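Local coordinates for protein transcriptional regulator, TetR family (Cytophaga hutchinsonii, PDB 3EUP) that probably represses transcription by binding operator DNA through an N-terminal helix-turn-helix domain and releasing it when a ligand enters its helical C-terminal domain, at residues A[23-28]-A[110-115]; A[54-59]-A[119-124]; A[133-138]-A[164-169]; A[141-146]-A[150-155]. All blocks are in the same frame, centred on the assembly; numbering follows the deposited sequence.

Interaction 1. Residues A[23-28]-A[110-115]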
loop_
_atom_site.group_PDB
_atom_site.type_symbol
_atom_site.label_atom_id
_atom_site.label_comp_id
_atom_site.label_asym_id
_atom_site.label_seq_id
_atom_site.Cartn_x
_atom_site.Cartn_y
_atom_site.Cartn_z
ATOM N N VAL A 23 -13.292 -3.878 11.840
ATOM C CA VAL A 23 -13.601 -2.459 11.792
ATOM C C VAL A 23 -12.283 -1.681 11.759
ATOM O O VAL A 23 -12.144 -0.728 10.974
ATOM C CB VAL A 23 -14.420 -1.959 13.011
ATOM C CG1 VAL A 23 -14.811 -0.529 12.807
ATOM C CG2 VAL A 23 -15.691 -2.835 13.231
ATOM N N PHE A 24 -11.318 -2.007 12.617
ATOM C CA PHE A 24 -10.062 -1.241 12.540
ATOM C C PHE A 24 -9.402 -1.425 11.176
ATOM O O PHE A 24 -8.845 -0.484 10.627
ATOM C CB PHE A 24 -9.067 -1.600 13.630
ATOM C CG PHE A 24 -9.406 -1.026 14.959
ATOM C CD1 PHE A 24 -9.284 0.350 15.202
ATOM C CD2 PHE A 24 -9.907 -1.838 15.952
ATOM C CE1 PHE A 24 -9.615 0.899 16.456
ATOM C CE2 PHE A 24 -10.266 -1.306 17.212
ATOM C CZ PHE A 24 -10.110 0.053 17.460
ATOM N N ASN A 25 -9.442 -2.634 10.638
ATOM C CA ASN A 25 -8.760 -2.931 9.374
ATOM C C ASN A 25 -9.342 -2.140 8.204
ATOM O O ASN A 25 -8.615 -1.830 7.270
ATOM C CB ASN A 25 -8.750 -4.422 9.058
ATOM C CG ASN A 25 -7.695 -4.800 8.047
ATOM O OD1 ASN A 25 -6.571 -4.280 8.064
ATOM N ND2 ASN A 25 -8.049 -5.696 7.152
ATOM N N VAL A 26 -10.611 -1.775 8.302
ATOM C CA VAL A 26 -11.340 -1.040 7.257
ATOM C C VAL A 26 -11.334 0.472 7.478
ATOM O O VAL A 26 -10.992 1.240 6.575
ATOM C CB VAL A 26 -12.800 -1.555 7.176
ATOM C CG1 VAL A 26 -13.727 -0.578 6.362
ATOM C CG2 VAL A 26 -12.798 -2.913 6.545
ATOM N N LYS A 27 -11.655 0.895 8.693
ATOM C CA LYS A 27 -11.830 2.313 9.010
ATOM C C LYS A 27 -10.578 2.984 9.574
ATOM O O LYS A 27 -10.492 4.222 9.611
ATOM C CB LYS A 27 -12.967 2.479 10.010
ATOM C CG LYS A 27 -14.305 1.995 9.498
ATOM C CD LYS A 27 -15.430 2.487 10.431
ATOM C CE LYS A 27 -16.787 2.516 9.744
ATOM N NZ LYS A 27 -17.832 3.060 10.656
ATOM N N GLY A 28 -9.613 2.192 10.038
ATOM C CA GLY A 28 -8.411 2.767 10.611
ATOM C C GLY A 28 -8.649 3.237 12.035
ATOM O O GLY A 28 -9.747 3.194 12.527
ATOM N N LEU A 110 -0.999 -4.968 7.032
ATOM C CA LEU A 110 0.324 -4.388 7.022
ATOM C C LEU A 110 0.288 -3.163 6.114
ATOM O O LEU A 110 0.730 -2.063 6.489
ATOM C CB LEU A 110 1.328 -5.451 6.582
ATOM C CG LEU A 110 2.758 -5.107 6.284
ATOM C CD1 LEU A 110 3.539 -6.424 6.059
ATOM C CD2 LEU A 110 2.802 -4.194 5.076
ATOM N N LEU A 111 -0.313 -3.354 4.939
ATOM C CA LEU A 111 -0.552 -2.258 4.041
ATOM C C LEU A 111 -1.445 -1.225 4.705
ATOM O O LEU A 111 -1.121 -0.081 4.720
ATOM C CB LEU A 111 -1.188 -2.864 2.797
ATOM C CG LEU A 111 -1.396 -2.128 1.533
ATOM C CD1 LEU A 111 -0.093 -1.497 0.981
ATOM C CD2 LEU A 111 -2.015 -3.151 0.518
ATOM N N ASN A 112 -2.553 -1.634 5.318
ATOM C CA ASN A 112 -3.518 -0.705 5.834
ATOM C C ASN A 112 -2.998 0.058 7.020
ATOM O O ASN A 112 -3.279 1.283 7.183
ATOM C CB ASN A 112 -4.823 -1.407 6.236
ATOM C CG ASN A 112 -5.473 -2.142 5.080
ATOM O OD1 ASN A 112 -5.074 -1.989 3.907
ATOM N ND2 ASN A 112 -6.429 -3.016 5.411
ATOM N N THR A 113 -2.244 -0.631 7.864
ATOM C CA THR A 113 -1.698 0.021 9.069
ATOM C C THR A 113 -0.553 0.999 8.738
ATOM O O THR A 113 -0.457 2.126 9.303
ATOM C CB THR A 113 -1.312 -1.023 10.154
ATOM O OG1 THR A 113 -2.504 -1.665 10.600
ATOM C CG2 THR A 113 -0.590 -0.403 11.350
ATOM N N THR A 114 0.317 0.579 7.831
ATOM C CA THR A 114 1.455 1.394 7.475
ATOM C C THR A 114 0.990 2.765 6.923
ATOM O O THR A 114 1.553 3.787 7.284
ATOM C CB THR A 114 2.372 0.717 6.387
ATOM O OG1 THR A 114 2.883 -0.517 6.885
ATOM C CG2 THR A 114 3.571 1.639 6.022
ATOM N N ILE A 115 -0.005 2.791 6.043
ATOM C CA ILE A 115 -0.420 4.028 5.400
ATOM C C ILE A 115 -0.999 4.995 6.435
ATOM O O ILE A 115 -0.768 6.220 6.391
ATOM C CB ILE A 115 -1.456 3.708 4.273
ATOM C CG1 ILE A 115 -0.842 2.735 3.285
ATOM C CG2 ILE A 115 -1.876 4.979 3.533
ATOM C CD1 ILE A 115 0.416 3.221 2.620
HETATM O O HOH W 1 -4.875 -2.742 9.634
#
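The side-chain amides of Asn25 and Asn112 meet with the N-H side of Asn112 approaching from above the Asn25 amide: Asn112 ND2 stands above the carbonyl plane of Asn25, 2.9 Å from Asn25 OD1, while OD1 in turn is tilted 22° from the Asn112 amide plane. The two planes are 35° apart, and the side chains cross at about a right angle. Because Asn25 CG is anti to the backbone N (chi1 -161°), its amide is carried across toward helix 109-117, where Asn112 ND2 also makes a weak bond of 3.1 Å to Asn25 O. A water donates to Asn25 OD1 and lies 2.8 Å from Thr113 OG1, joining the two helices a second time.

Further partners come from the segment leading into helix 109-117: Asn25 ND2 donates to Val105 O and Gly107 O, and Asn112 ND2 to Gly106 O. This polar seam between helix 10-31 of the DNA-binding region and the C-terminal domain illustrates how a small contact can be specific without an apolar core. Asn112 ND2 is shared between the side-chain and backbone oxygens of Asn25, so directional amide bonds and a water set how the two helices are placed.

Interaction 2. Residues A[54-59]-A[119-124]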
loop_
_atom_site.group_PDB
_atom_site.type_symbol
_atom_site.label_atom_id
_atom_site.label_comp_id
_atom_site.label_asym_id
_atom_site.label_seq_id
_atom_site.Cartn_x
_atom_site.Cartn_y
_atom_site.Cartn_z
ATOM N N ASN A 54 -7.402 2.049 26.364
ATOM C CA ASN A 54 -8.018 3.027 25.490
ATOM C C ASN A 54 -8.152 2.448 24.099
ATOM O O ASN A 54 -7.768 1.287 23.861
ATOM C CB ASN A 54 -7.148 4.275 25.432
ATOM C CG ASN A 54 -5.687 3.949 25.161
ATOM O OD1 ASN A 54 -5.363 3.209 24.250
ATOM N ND2 ASN A 54 -4.794 4.506 25.980
ATOM N N LYS A 55 -8.708 3.246 23.196
ATOM C CA LYS A 55 -8.962 2.799 21.830
ATOM C C LYS A 55 -7.681 2.343 21.146
ATOM O O LYS A 55 -7.689 1.394 20.351
ATOM C CB LYS A 55 -9.617 3.905 21.008
ATOM C CG LYS A 55 -9.908 3.474 19.570
ATOM C CD LYS A 55 -10.867 4.385 18.864
ATOM C CE LYS A 55 -10.278 5.742 18.663
ATOM N NZ LYS A 55 -10.711 6.338 17.378
ATOM N N GLU A 56 -6.580 3.050 21.448
ATOM C CA GLU A 56 -5.292 2.741 20.851
ATOM C C GLU A 56 -4.805 1.355 21.242
ATOM O O GLU A 56 -4.270 0.658 20.403
ATOM C CB GLU A 56 -4.231 3.817 21.188
ATOM C CG GLU A 56 -2.800 3.292 21.181
ATOM C CD GLU A 56 -1.725 4.382 21.258
ATOM O OE1 GLU A 56 -2.085 5.601 21.222
ATOM O OE2 GLU A 56 -0.516 3.997 21.299
ATOM N N ALA A 57 -4.968 0.972 22.503
ATOM C CA ALA A 57 -4.655 -0.379 22.958
ATOM C C ALA A 57 -5.502 -1.423 22.192
ATOM O O ALA A 57 -4.996 -2.480 21.839
ATOM C CB ALA A 57 -4.878 -0.533 24.474
ATOM N N VAL A 58 -6.760 -1.097 21.907
ATOM C CA VAL A 58 -7.609 -1.990 21.106
ATOM C C VAL A 58 -7.083 -2.096 19.660
ATOM O O VAL A 58 -7.015 -3.182 19.121
ATOM C CB VAL A 58 -9.095 -1.553 21.072
ATOM C CG1 VAL A 58 -9.920 -2.633 20.373
ATOM C CG2 VAL A 58 -9.617 -1.222 22.495
ATOM N N ALA A 59 -6.675 -0.971 19.072
ATOM C CA ALA A 59 -6.120 -0.933 17.689
ATOM C C ALA A 59 -4.858 -1.763 17.554
ATOM O O ALA A 59 -4.703 -2.496 16.584
ATOM C CB ALA A 59 -5.855 0.478 17.258
ATOM N N ASP A 119 2.919 8.409 9.248
ATOM C CA ASP A 119 3.118 9.798 9.616
ATOM C C ASP A 119 2.217 10.266 10.740
ATOM O O ASP A 119 2.086 11.469 10.960
ATOM C CB ASP A 119 2.974 10.700 8.377
ATOM C CG ASP A 119 4.059 10.409 7.338
ATOM O OD1 ASP A 119 5.245 10.538 7.717
ATOM O OD2 ASP A 119 3.741 10.032 6.185
ATOM N N THR A 120 1.612 9.343 11.481
ATOM C CA THR A 120 0.760 9.756 12.586
ATOM C C THR A 120 0.907 8.973 13.874
ATOM O O THR A 120 0.367 9.404 14.880
ATOM C CB THR A 120 -0.714 9.591 12.226
ATOM O OG1 THR A 120 -0.982 8.194 12.137
ATOM C CG2 THR A 120 -1.028 10.312 10.873
ATOM N N HIS A 121 1.547 7.811 13.854
ATOM C CA HIS A 121 1.461 6.937 15.034
ATOM C C HIS A 121 2.661 5.998 15.154
ATOM O O HIS A 121 2.653 4.900 14.630
ATOM C CB HIS A 121 0.142 6.129 14.990
ATOM C CG HIS A 121 -0.160 5.422 16.267
ATOM N ND1 HIS A 121 -1.217 5.767 17.068
ATOM C CD2 HIS A 121 0.546 4.504 16.963
ATOM C CE1 HIS A 121 -1.213 5.011 18.155
ATOM N NE2 HIS A 121 -0.145 4.242 18.119
ATOM N N ASP A 122 3.659 6.433 15.917
ATOM C CA ASP A 122 4.908 5.701 16.107
ATOM C C ASP A 122 4.765 4.249 16.506
ATOM O O ASP A 122 5.385 3.382 15.880
ATOM C CB ASP A 122 5.753 6.390 17.191
ATOM C CG ASP A 122 7.005 6.958 16.650
ATOM O OD1 ASP A 122 7.115 8.218 16.613
ATOM O OD2 ASP A 122 7.885 6.144 16.243
ATOM N N ALA A 123 3.970 3.971 17.557
ATOM C CA ALA A 123 3.885 2.606 18.066
ATOM C C ALA A 123 3.431 1.664 16.953
ATOM O O ALA A 123 4.015 0.635 16.732
ATOM C CB ALA A 123 2.934 2.493 19.298
ATOM N N LEU A 124 2.377 2.027 16.242
ATOM C CA LEU A 124 1.860 1.171 15.191
ATOM C C LEU A 124 2.728 1.110 13.960
ATOM O O LEU A 124 2.749 0.097 13.303
ATOM C CB LEU A 124 0.439 1.582 14.812
ATOM C CG LEU A 124 -0.631 1.023 15.749
ATOM C CD1 LEU A 124 -1.911 1.832 15.613
ATOM C CD2 LEU A 124 -0.798 -0.401 15.411
#
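Glu56 and His121 supply the polar half of this contact. The carboxylate comes to the CE1-NE2 edge of the imidazole, with Glu56 CD 3.2 Å from His121 CE1 and Glu56 OE2 3.2 Å from His121 NE2, and its plane is turned 65° from that of the ring. Both side chains start with CG anti to the backbone N (chi1 153° for Glu56, -169° for His121), and the glutamate stays extended beyond CG, which lets the two meet between the backbones. A negative charge beside the imidazole would probably make its protonated form easier to hold.

The apolar half is thinner. Ala59 CB meets Leu124 CD1 at 4.5 Å, and the same methyl of Leu124 sits 3.8 Å above the plane of the His121 ring, over its centre, so one face of the ring is covered by the leucine while its edge meets Glu56.

Helix starts frame both sides. Asn54 is the N-cap of helix 55-78, its OD1 accepting from Ala57 N at 2.9 Å, and His121 occupies the N-cap position of helix 122-148. The contact thus joins the first turns of two long helices, helix 55-78, which starts in the DNA-binding region, and helix 122-148 of the C-terminal region. Leu29 of helix 10-31 packs against both Ala59 and His121, Leu124 rests on Thr113 and Ala117 of helix 109-117, and Asp119 forms a salt bridge with Arg177 of the second subunit.

Interaction 3. Residues A[133-138]-A[164-169]; sequences LSWKKN and SMIALV
Lys136 and Ile166 mark the closest backbone approach of two helices that cross steeply, their CA atoms 7.5 Å apart. The segment axes come within 10.5 Å, and their N-to-C directions make an angle of 121°, so the pair is antiparallel in tendency but far from aligned, and contact is confined to a few side chains. It ties helix 122-148 to helix 158-179, which itself packs against the second subunit, Leu168 meeting Leu168 of the second subunit.

Trp135 carries most of it. With CG anti to the backbone N (chi1 -178°), its indole lies across the gap and receives Ile166 on one face: Ile166 CG1 stands 3.8 Å from the centroid of the Trp135 six-membered ring, only 10° off the normal, a well-formed CH-pi contact. Ile166 CG2 settles toward the rim, 3.9 Å from Trp135 CZ3. At the far edge, near the ring plane, Val169 CG1 lies 4.1 Å from Trp135 CH2. Ile166 CD1 reaches past the indole to the Lys136 backbone, 3.7 Å from Lys136 N, and touches Lys136 CB.

Replacing the indole by an alanine is likely to leave the flank of Ile166 facing a gap and Tyr91 OH without the N-H that now binds it. The tryptophan is both an apolar surface and a hydrogen-bond donor: its face serves the CH-pi contact, its edge meets Val169, and its N-H bonds Tyr91, so the one polar atom of the buried ring is satisfied in an otherwise apolar contact.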
loop_
_atom_site.group_PDB
_atom_site.type_symbol
_atom_site.label_atom_id
_atom_site.label_comp_id
_atom_site.label_asym_id
_atom_site.label_seq_id
_atom_site.Cartn_x
_atom_site.Cartn_y
_atom_site.Cartn_z
ATOM N N LEU A 133 9.752 -6.912 8.559
ATOM C CA LEU A 133 11.074 -7.493 8.717
ATOM C C LEU A 133 11.018 -8.980 9.132
ATOM O O LEU A 133 11.841 -9.767 8.668
ATOM C CB LEU A 133 11.950 -6.659 9.661
ATOM C CG LEU A 133 12.269 -5.285 9.039
ATOM C CD1 LEU A 133 13.012 -4.300 10.030
ATOM C CD2 LEU A 133 13.034 -5.472 7.709
ATOM N N SER A 134 10.065 -9.371 9.976
ATOM C CA SER A 134 9.876 -10.792 10.292
ATOM C C SER A 134 9.457 -11.640 9.091
ATOM O O SER A 134 9.864 -12.799 8.978
ATOM C CB SER A 134 8.833 -10.974 11.389
ATOM O OG SER A 134 9.364 -10.449 12.588
ATOM N N TRP A 135 8.591 -11.068 8.254
ATOM C CA TRP A 135 8.161 -11.696 7.030
ATOM C C TRP A 135 9.388 -11.861 6.147
ATOM O O TRP A 135 9.656 -12.978 5.702
ATOM C CB TRP A 135 7.073 -10.879 6.347
ATOM C CG TRP A 135 6.516 -11.437 5.096
ATOM C CD1 TRP A 135 6.702 -12.683 4.568
ATOM C CD2 TRP A 135 5.636 -10.748 4.198
ATOM N NE1 TRP A 135 6.008 -12.798 3.384
ATOM C CE2 TRP A 135 5.337 -11.621 3.147
ATOM C CE3 TRP A 135 5.081 -9.465 4.187
ATOM C CZ2 TRP A 135 4.492 -11.253 2.081
ATOM C CZ3 TRP A 135 4.203 -9.114 3.134
ATOM C CH2 TRP A 135 3.950 -9.994 2.100
ATOM N N LYS A 136 10.163 -10.778 5.958
ATOM C CA LYS A 136 11.425 -10.842 5.199
ATOM C C LYS A 136 12.370 -11.968 5.721
ATOM O O LYS A 136 12.939 -12.724 4.922
ATOM C CB LYS A 136 12.130 -9.470 5.152
ATOM C CG LYS A 136 13.552 -9.447 4.541
ATOM C CD LYS A 136 14.615 -10.031 5.521
ATOM C CE LYS A 136 16.083 -9.753 5.144
ATOM N NZ LYS A 136 16.195 -9.494 3.693
ATOM N N LYS A 137 12.503 -12.082 7.036
ATOM C CA LYS A 137 13.413 -13.064 7.626
ATOM C C LYS A 137 12.958 -14.492 7.346
ATOM O O LYS A 137 13.766 -15.376 7.065
ATOM C CB LYS A 137 13.598 -12.827 9.134
ATOM C CG LYS A 137 14.934 -12.154 9.496
ATOM C CD LYS A 137 14.915 -11.326 10.845
ATOM C CE LYS A 137 13.843 -10.215 10.843
ATOM N NZ LYS A 137 13.844 -9.332 12.055
ATOM N N ASN A 138 11.662 -14.716 7.417
ATOM C CA ASN A 138 11.093 -15.993 7.028
ATOM C C ASN A 138 11.368 -16.328 5.587
ATOM O O ASN A 138 11.710 -17.453 5.278
ATOM C CB ASN A 138 9.601 -16.028 7.279
ATOM C CG ASN A 138 9.264 -16.101 8.755
ATOM O OD1 ASN A 138 8.349 -15.438 9.229
ATOM N ND2 ASN A 138 9.995 -16.923 9.485
ATOM N N SER A 164 11.813 -7.884 -2.647
ATOM C CA SER A 164 11.077 -7.730 -3.898
ATOM C C SER A 164 9.775 -8.510 -3.931
ATOM O O SER A 164 8.803 -8.035 -4.514
ATOM C CB SER A 164 11.925 -8.135 -5.092
ATOM O OG SER A 164 13.114 -7.360 -5.076
ATOM N N MET A 165 9.771 -9.686 -3.320
ATOM C CA MET A 165 8.581 -10.539 -3.190
ATOM C C MET A 165 7.522 -9.782 -2.419
ATOM O O MET A 165 6.364 -9.725 -2.838
ATOM C CB MET A 165 8.901 -11.865 -2.427
ATOM C CG MET A 165 9.751 -12.935 -3.186
ATOM S SD MET A 165 10.158 -14.425 -2.161
ATOM C CE MET A 165 8.458 -14.958 -1.850
ATOM N N ILE A 166 7.934 -9.225 -1.280
ATOM C CA ILE A 166 7.074 -8.436 -0.420
ATOM C C ILE A 166 6.483 -7.274 -1.174
ATOM O O ILE A 166 5.282 -7.054 -1.144
ATOM C CB ILE A 166 7.827 -7.996 0.853
ATOM C CG1 ILE A 166 8.078 -9.244 1.731
ATOM C CG2 ILE A 166 7.024 -6.891 1.610
ATOM C CD1 ILE A 166 9.020 -9.050 2.952
ATOM N N ALA A 167 7.314 -6.578 -1.938
ATOM C CA ALA A 167 6.840 -5.485 -2.748
ATOM C C ALA A 167 5.820 -5.953 -3.745
ATOM O O ALA A 167 4.798 -5.300 -3.960
ATOM C CB ALA A 167 8.017 -4.777 -3.462
ATOM N N LEU A 168 6.111 -7.060 -4.404
ATOM C CA LEU A 168 5.216 -7.551 -5.415
ATOM C C LEU A 168 3.864 -7.996 -4.857
ATOM O O LEU A 168 2.838 -7.750 -5.493
ATOM C CB LEU A 168 5.859 -8.677 -6.203
ATOM C CG LEU A 168 6.899 -8.285 -7.256
ATOM C CD1 LEU A 168 7.600 -9.583 -7.785
ATOM C CD2 LEU A 168 6.244 -7.472 -8.362
ATOM N N VAL A 169 3.852 -8.641 -3.689
ATOM C CA VAL A 169 2.627 -9.090 -3.095
ATOM C C VAL A 169 1.776 -7.887 -2.635
ATOM O O VAL A 169 0.612 -7.778 -2.989
ATOM C CB VAL A 169 2.883 -10.078 -1.944
ATOM C CG1 VAL A 169 1.580 -10.376 -1.168
ATOM C CG2 VAL A 169 3.492 -11.386 -2.516
#

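Interaction 4. Residues A[141-146]-A[150-155]; sequences TIIKKG and KEFRPD
Gly146 O receives two backbone donors from the chain that follows its helix, Glu151 N at 2.8 Å and Phe152 N at 3.1 Å. The first comes almost in line with the carbonyl, whereas the second arrives from above its plane, 64° out of it. Here the helix closes with a Schellman motif, for which Lys150 supplies the positive phi of 65° as the chain reverses.

The reversal folds Phe152 back against the glycine, bringing Phe152 CD2 within 3.5 Å of Gly146 CA. A methyl group on Gly146 would fall on the Phe152 ring near CE2, which is consistent with a glycine at this position. Ile143 O points at the ring edge, in its plane and 3.5 Å from Phe152 CD2, while Ile143 CG2 adds an apolar touch and Glu151 CB lies over part of one face. A serine replacing Phe152 would probably uncover the Gly146 backbone and leave Ile143 CG2 without its aromatic neighbour.

Further out, polar groups fix the returning chain. Arg153 NE bonds Asp155 OD2 on the syn side of the carboxylate, a salt bridge of 3.1 Å. The Glu151 carboxylate accepts from Tyr84 N and Lys85 N at the start of helix 84-88, whose Leu88 also packs on Phe152. Ile143 rests on Val158 and Ile161 of helix 158-179, while Glu151 and Arg153 make backbone bonds to Val201 and Ile199 of the C-terminal tail.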
loop_
_atom_site.group_PDB
_atom_site.type_symbol
_atom_site.label_atom_id
_atom_site.label_comp_id
_atom_site.label_asym_id
_atom_site.label_seq_id
_atom_site.Cartn_x
_atom_site.Cartn_y
_atom_site.Cartn_z
ATOM N N THR A 141 14.925 -17.391 5.145
ATOM C CA THR A 141 15.097 -18.770 5.655
ATOM C C THR A 141 14.655 -19.811 4.624
ATOM O O THR A 141 15.362 -20.806 4.410
ATOM C CB THR A 141 14.307 -18.970 6.926
ATOM O OG1 THR A 141 14.809 -18.044 7.881
ATOM C CG2 THR A 141 14.457 -20.402 7.475
ATOM N N ILE A 142 13.501 -19.573 3.984
ATOM C CA ILE A 142 13.019 -20.460 2.918
ATOM C C ILE A 142 13.974 -20.480 1.717
ATOM O O ILE A 142 14.344 -21.560 1.219
ATOM C CB ILE A 142 11.606 -20.099 2.470
ATOM C CG1 ILE A 142 10.605 -20.464 3.577
ATOM C CG2 ILE A 142 11.260 -20.814 1.165
ATOM C CD1 ILE A 142 9.179 -19.861 3.392
ATOM N N ILE A 143 14.395 -19.305 1.263
ATOM C CA ILE A 143 15.302 -19.233 0.116
ATOM C C ILE A 143 16.637 -19.988 0.412
ATOM O O ILE A 143 17.072 -20.829 -0.367
ATOM C CB ILE A 143 15.553 -17.769 -0.331
ATOM C CG1 ILE A 143 14.236 -17.086 -0.802
ATOM C CG2 ILE A 143 16.561 -17.728 -1.462
ATOM C CD1 ILE A 143 14.192 -15.546 -0.501
ATOM N N LYS A 144 17.249 -19.706 1.558
ATOM C CA LYS A 144 18.495 -20.366 1.926
ATOM C C LYS A 144 18.375 -21.899 1.952
ATOM O O LYS A 144 19.298 -22.598 1.550
ATOM C CB LYS A 144 18.987 -19.868 3.285
ATOM C CG LYS A 144 19.480 -18.419 3.304
ATOM C CD LYS A 144 20.371 -18.225 4.528
ATOM C CE LYS A 144 20.474 -16.776 4.941
ATOM N NZ LYS A 144 21.257 -15.968 3.954
ATOM N N LYS A 145 17.246 -22.412 2.444
ATOM C CA LYS A 145 16.964 -23.842 2.380
ATOM C C LYS A 145 16.875 -24.330 0.940
ATOM O O LYS A 145 17.375 -25.399 0.610
ATOM C CB LYS A 145 15.665 -24.172 3.099
ATOM C CG LYS A 145 15.800 -24.074 4.590
ATOM C CD LYS A 145 14.517 -24.472 5.242
ATOM C CE LYS A 145 14.513 -24.116 6.691
ATOM N NZ LYS A 145 13.199 -24.506 7.243
ATOM N N GLY A 146 16.221 -23.545 0.091
ATOM C CA GLY A 146 16.134 -23.850 -1.319
ATOM C C GLY A 146 17.494 -23.900 -1.996
ATOM O O GLY A 146 17.734 -24.747 -2.866
ATOM N N LYS A 150 19.526 -27.355 -3.428
ATOM C CA LYS A 150 19.913 -27.350 -4.841
ATOM C C LYS A 150 18.744 -26.988 -5.749
ATOM O O LYS A 150 18.737 -27.280 -6.937
ATOM C CB LYS A 150 20.471 -28.715 -5.228
ATOM C CG LYS A 150 21.470 -28.720 -6.408
ATOM C CD LYS A 150 21.872 -30.172 -6.874
ATOM C CE LYS A 150 22.361 -31.049 -5.725
ATOM N NZ LYS A 150 22.989 -32.354 -6.168
ATOM N N GLU A 151 17.762 -26.323 -5.175
ATOM C CA GLU A 151 16.589 -25.877 -5.911
ATOM C C GLU A 151 16.841 -24.491 -6.535
ATOM O O GLU A 151 16.419 -24.211 -7.658
ATOM C CB GLU A 151 15.418 -25.846 -4.955
ATOM C CG GLU A 151 14.111 -25.820 -5.620
ATOM C CD GLU A 151 12.958 -26.032 -4.659
ATOM O OE1 GLU A 151 13.085 -26.752 -3.632
ATOM O OE2 GLU A 151 11.895 -25.486 -4.963
ATOM N N PHE A 152 17.576 -23.655 -5.795
ATOM C CA PHE A 152 17.930 -22.314 -6.206
ATOM C C PHE A 152 19.428 -22.191 -6.223
ATOM O O PHE A 152 20.124 -22.860 -5.456
ATOM C CB PHE A 152 17.430 -21.308 -5.174
ATOM C CG PHE A 152 15.981 -21.437 -4.831
ATOM C CD1 PHE A 152 15.026 -21.688 -5.818
ATOM C CD2 PHE A 152 15.556 -21.239 -3.522
ATOM C CE1 PHE A 152 13.693 -21.780 -5.501
ATOM C CE2 PHE A 152 14.209 -21.331 -3.204
ATOM C CZ PHE A 152 13.280 -21.598 -4.198
ATOM N N ARG A 153 19.910 -21.244 -7.010
ATOM C CA ARG A 153 21.335 -21.014 -7.157
ATOM C C ARG A 153 22.002 -20.376 -5.926
ATOM O O ARG A 153 21.373 -19.568 -5.184
ATOM C CB ARG A 153 21.551 -20.080 -8.324
ATOM C CG ARG A 153 20.973 -20.583 -9.625
ATOM C CD ARG A 153 21.679 -19.901 -10.777
ATOM N NE ARG A 153 21.379 -18.480 -10.762
ATOM C CZ ARG A 153 20.257 -17.952 -11.237
ATOM N NH1 ARG A 153 19.336 -18.738 -11.793
ATOM N NH2 ARG A 153 20.050 -16.632 -11.165
ATOM N N PRO A 154 23.293 -20.686 -5.727
ATOM C CA PRO A 154 24.032 -20.073 -4.616
ATOM C C PRO A 154 24.402 -18.605 -4.857
ATOM O O PRO A 154 24.677 -17.885 -3.900
ATOM C CB PRO A 154 25.295 -20.958 -4.485
ATOM C CG PRO A 154 25.474 -21.584 -5.830
ATOM C CD PRO A 154 24.131 -21.602 -6.531
ATOM N N ASP A 155 24.375 -18.130 -6.099
ATOM C CA ASP A 155 24.665 -16.691 -6.319
ATOM C C ASP A 155 23.452 -15.763 -6.051
ATOM O O ASP A 155 23.556 -14.545 -6.202
ATOM C CB ASP A 155 25.257 -16.435 -7.715
ATOM C CG ASP A 155 24.266 -16.670 -8.837
ATOM O OD1 ASP A 155 24.670 -16.478 -9.998
ATOM O OD2 ASP A 155 23.103 -17.054 -8.578
#

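In the fold
Burial and chemistry change together along this chain. Interaction 3 is the buried, wholly apolar case across its segments, whereas the others are partly buried: interaction 1 is polar throughout, while interactions 2 and 4 mix polar with apolar partners. Interactions 1 and 2 both bridge the DNA-binding and C-terminal regions and touch each other where Phe24 packs on Val58 and Ala59; one relies on amides and a water, the other on a carboxylate beside an imidazole. Helix 122-148 runs through interactions 2, 3 and 4, from its first turn to near its end, and Leu110 of interaction 1 packs on Trp135 of interaction 3. Interaction 4, about 38 Å from interaction 2 between centres, depends on local backbone bonds.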